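Local coordinates for protein dipeptide Epimerase (Enterococcus faecalis V583, PDB 3JVA) that belongs to the mandelate racemase/muconate lactonizing enzymes of the enolase superfamily, pairing an N-terminal capping domain with a magnesium-binding barrel, at residues B[1-9]-B[70-79]. Numbering follows the deposited sequence.
Sequences MKIKQVHVR and GQAIIGLNPF
Gln5 OE1 is gripped by two N-H groups, one from each segment. Gln71 NE2 reaches it from the last turn of helix 59-73 at 3.0 Å, with the two amide planes nearly coplanar (29° apart), while Val6 N comes to a lone pair of the same oxygen, in the plane of the amide. Gln5 starts away from the helix, but a bend at chi2 (56°) turns its amide back toward the N-H of Val6, and the two bonds together hold the carbonyl in place.

Farther toward the N-terminus, Ile3 pairs through both backbone polar groups with the type II turn Ile73-Leu76: Ile3 N donates to Leu76 O (2.8 Å), and Gly75 N donates to Ile3 O. Beside this pair Lys2 lies across Gly75, its CG tight against Gly75 CA at 3.3 Å. Ile74 lays CG2 over the carbonyl oxygens of Ile3 and Lys4.

The apolar side is built around Ile3, which sends CD1 against Ile73 CD1 (3.7 Å) and sets CG1 beside Pro78 CG, the two side chains running in opposite senses. Val6 rests CG2 on Gly70 CA (3.6 Å), where the bare glycine lets strand and helix come close. Met1, bent at chi3 (53°), curls its CE back over the Pro78 ring and meets Phe79 at CE2 (3.5 Å), the two side chains crossing at about a right angle. Asn77 OD1 accepts from Phe79 N in an Asx turn that shapes this end of the loop.

The contact thus ties strand 3-21 of the N-terminal domain's antiparallel sheet to the end of helix 59-73 and the loop that follows. Strand 29-38 pairs with strand 3-21, which has a classic beta bulge at Lys4 and Gln5 opposite Glu37; helix 96-114 packs on Ile73, Pro78 and Phe79, and helix 81-91 on Leu76.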
loop_
_atom_site.group_PDB
_atom_site.type_symbol
_atom_site.label_atom_id
_atom_site.label_comp_id
_atom_site.label_asym_id
_atom_site.label_seq_id
_atom_site.Cartn_x
_atom_site.Cartn_y
_atom_site.Cartn_z
ATOM N N MET B 1 -13.880 -15.224 47.827
ATOM C CA MET B 1 -13.180 -16.532 47.683
ATOM C C MET B 1 -11.690 -16.253 47.521
ATOM O O MET B 1 -11.298 -15.289 46.862
ATOM C CB MET B 1 -13.735 -17.288 46.467
ATOM C CG MET B 1 -13.187 -18.702 46.280
ATOM S SD MET B 1 -14.175 -19.665 45.086
ATOM C CE MET B 1 -14.156 -18.545 43.725
ATOM N N LYS B 2 -10.862 -17.090 48.137
ATOM C CA LYS B 2 -9.419 -16.901 48.079
ATOM C C LYS B 2 -8.667 -18.218 47.962
ATOM O O LYS B 2 -8.998 -19.192 48.634
ATOM C CB LYS B 2 -8.954 -16.147 49.330
ATOM C CG LYS B 2 -7.447 -16.023 49.477
ATOM C CD LYS B 2 -7.058 -15.301 50.770
ATOM C CE LYS B 2 -7.275 -13.797 50.679
ATOM N NZ LYS B 2 -8.696 -13.435 50.433
ATOM N N ILE B 3 -7.648 -18.235 47.106
ATOM C CA ILE B 3 -6.836 -19.427 46.903
ATOM C C ILE B 3 -5.977 -19.713 48.132
ATOM O O ILE B 3 -5.228 -18.855 48.592
ATOM C CB ILE B 3 -5.914 -19.267 45.670
ATOM C CG1 ILE B 3 -6.764 -19.190 44.398
ATOM C CG2 ILE B 3 -4.918 -20.431 45.598
ATOM C CD1 ILE B 3 -5.956 -18.947 43.131
ATOM N N LYS B 4 -6.099 -20.920 48.669
ATOM C CA LYS B 4 -5.318 -21.302 49.841
ATOM C C LYS B 4 -4.043 -22.019 49.428
ATOM O O LYS B 4 -2.962 -21.749 49.949
ATOM C CB LYS B 4 -6.133 -22.218 50.756
ATOM C CG LYS B 4 -5.352 -22.704 51.969
ATOM C CD LYS B 4 -6.182 -23.605 52.862
ATOM C CE LYS B 4 -5.368 -24.058 54.069
ATOM N NZ LYS B 4 -6.169 -24.904 54.997
ATOM N N GLN B 5 -4.169 -22.937 48.479
ATOM C CA GLN B 5 -3.012 -23.691 48.031
ATOM C C GLN B 5 -3.243 -24.227 46.631
ATOM O O GLN B 5 -4.383 -24.383 46.190
ATOM C CB GLN B 5 -2.740 -24.848 49.000
ATOM C CG GLN B 5 -1.457 -25.626 48.730
ATOM C CD GLN B 5 -0.227 -24.737 48.706
ATOM O OE1 GLN B 5 0.127 -24.179 47.670
ATOM N NE2 GLN B 5 0.420 -24.588 49.857
ATOM N N VAL B 6 -2.146 -24.489 45.935
ATOM C CA VAL B 6 -2.185 -25.021 44.583
ATOM C C VAL B 6 -1.384 -26.318 44.589
ATOM O O VAL B 6 -0.191 -26.314 44.877
ATOM C CB VAL B 6 -1.547 -24.033 43.577
ATOM C CG1 VAL B 6 -1.507 -24.656 42.186
ATOM C CG2 VAL B 6 -2.338 -22.725 43.558
ATOM N N HIS B 7 -2.046 -27.426 44.279
ATOM C CA HIS B 7 -1.399 -28.735 44.260
ATOM C C HIS B 7 -1.252 -29.220 42.824
ATOM O O HIS B 7 -2.168 -29.052 42.022
ATOM C CB HIS B 7 -2.249 -29.743 45.042
ATOM C CG HIS B 7 -2.674 -29.255 46.392
ATOM N ND1 HIS B 7 -3.980 -28.932 46.692
ATOM C CD2 HIS B 7 -1.961 -29.016 47.519
ATOM C CE1 HIS B 7 -4.054 -28.517 47.945
ATOM N NE2 HIS B 7 -2.843 -28.558 48.469
ATOM N N VAL B 8 -0.104 -29.807 42.493
ATOM C CA VAL B 8 0.096 -30.323 41.142
ATOM C C VAL B 8 0.653 -31.739 41.169
ATOM O O VAL B 8 1.453 -32.087 42.038
ATOM C CB VAL B 8 1.047 -29.428 40.300
ATOM C CG1 VAL B 8 2.460 -29.487 40.847
ATOM C CG2 VAL B 8 1.018 -29.879 38.835
ATOM N N ARG B 9 0.210 -32.557 40.218
ATOM C CA ARG B 9 0.669 -33.931 40.124
ATOM C C ARG B 9 0.881 -34.286 38.660
ATOM O O ARG B 9 0.392 -33.602 37.765
ATOM C CB ARG B 9 -0.365 -34.889 40.734
ATOM C CG ARG B 9 -1.645 -35.108 39.906
ATOM C CD ARG B 9 -2.556 -36.116 40.610
ATOM N NE ARG B 9 -3.779 -36.494 39.893
ATOM C CZ ARG B 9 -3.843 -37.405 38.921
ATOM N NH1 ARG B 9 -2.750 -38.041 38.518
ATOM N NH2 ARG B 9 -5.019 -37.730 38.391
ATOM N N GLY B 70 1.591 -21.326 41.092
ATOM C CA GLY B 70 0.810 -21.657 42.271
ATOM C C GLY B 70 1.153 -20.861 43.513
ATOM O O GLY B 70 0.264 -20.356 44.201
ATOM N N GLN B 71 2.440 -20.740 43.805
ATOM C CA GLN B 71 2.858 -20.001 44.989
ATOM C C GLN B 71 2.653 -18.500 44.840
ATOM O O GLN B 71 2.510 -17.787 45.835
ATOM C CB GLN B 71 4.320 -20.311 45.313
ATOM C CG GLN B 71 4.535 -21.763 45.719
ATOM C CD GLN B 71 3.570 -22.199 46.809
ATOM O OE1 GLN B 71 3.637 -21.718 47.941
ATOM N NE2 GLN B 71 2.657 -23.103 46.468
ATOM N N ALA B 72 2.620 -18.022 43.600
ATOM C CA ALA B 72 2.435 -16.601 43.345
ATOM C C ALA B 72 0.975 -16.171 43.384
ATOM O O ALA B 72 0.684 -14.987 43.554
ATOM C CB ALA B 72 3.045 -16.228 41.999
ATOM N N ILE B 73 0.049 -17.114 43.221
ATOM C CA ILE B 73 -1.362 -16.743 43.240
ATOM C C ILE B 73 -2.084 -17.037 44.558
ATOM O O ILE B 73 -3.278 -16.774 44.679
ATOM C CB ILE B 73 -2.152 -17.400 42.071
ATOM C CG1 ILE B 73 -2.143 -18.922 42.203
ATOM C CG2 ILE B 73 -1.548 -16.975 40.737
ATOM C CD1 ILE B 73 -2.945 -19.626 41.101
ATOM N N ILE B 74 -1.375 -17.569 45.547
ATOM C CA ILE B 74 -2.021 -17.837 46.830
ATOM C C ILE B 74 -2.562 -16.510 47.355
ATOM O O ILE B 74 -1.887 -15.481 47.280
ATOM C CB ILE B 74 -1.031 -18.439 47.858
ATOM C CG1 ILE B 74 -0.610 -19.840 47.407
ATOM C CG2 ILE B 74 -1.684 -18.501 49.241
ATOM C CD1 ILE B 74 0.418 -20.492 48.292
ATOM N N GLY B 75 -3.793 -16.524 47.856
ATOM C CA GLY B 75 -4.376 -15.299 48.374
ATOM C C GLY B 75 -5.228 -14.529 47.377
ATOM O O GLY B 75 -5.959 -13.616 47.762
ATOM N N LEU B 76 -5.135 -14.880 46.097
ATOM C CA LEU B 76 -5.928 -14.208 45.068
ATOM C C LEU B 76 -7.301 -14.861 44.943
ATOM O O LEU B 76 -7.493 -16.009 45.342
ATOM C CB LEU B 76 -5.219 -14.274 43.709
ATOM C CG LEU B 76 -3.841 -13.615 43.606
ATOM C CD1 LEU B 76 -3.299 -13.777 42.190
ATOM C CD2 LEU B 76 -3.946 -12.147 43.965
ATOM N N ASN B 77 -8.251 -14.108 44.399
ATOM C CA ASN B 77 -9.612 -14.598 44.189
ATOM C C ASN B 77 -9.627 -15.263 42.815
ATOM O O ASN B 77 -9.176 -14.667 41.842
ATOM C CB ASN B 77 -10.592 -13.426 44.181
ATOM C CG ASN B 77 -12.037 -13.873 44.191
ATOM O OD1 ASN B 77 -12.397 -14.868 43.558
ATOM N ND2 ASN B 77 -12.881 -13.127 44.899
ATOM N N PRO B 78 -10.136 -16.503 42.718
ATOM C CA PRO B 78 -10.178 -17.182 41.415
ATOM C C PRO B 78 -10.923 -16.381 40.341
ATOM O O PRO B 78 -10.639 -16.512 39.152
ATOM C CB PRO B 78 -10.869 -18.504 41.744
ATOM C CG PRO B 78 -10.366 -18.790 43.131
ATOM C CD PRO B 78 -10.510 -17.432 43.800
ATOM N N PHE B 79 -11.884 -15.562 40.759
ATOM C CA PHE B 79 -12.649 -14.740 39.822
ATOM C C PHE B 79 -11.798 -13.631 39.220
ATOM O O PHE B 79 -12.123 -13.086 38.160
ATOM C CB PHE B 79 -13.865 -14.136 40.524
ATOM C CG PHE B 79 -15.033 -15.068 40.593
ATOM C CD1 PHE B 79 -15.824 -15.287 39.468
ATOM C CD2 PHE B 79 -15.309 -15.771 41.758
ATOM C CE1 PHE B 79 -16.878 -16.202 39.505
ATOM C CE2 PHE B 79 -16.358 -16.687 41.801
ATOM C CZ PHE B 79 -17.140 -16.901 40.669
#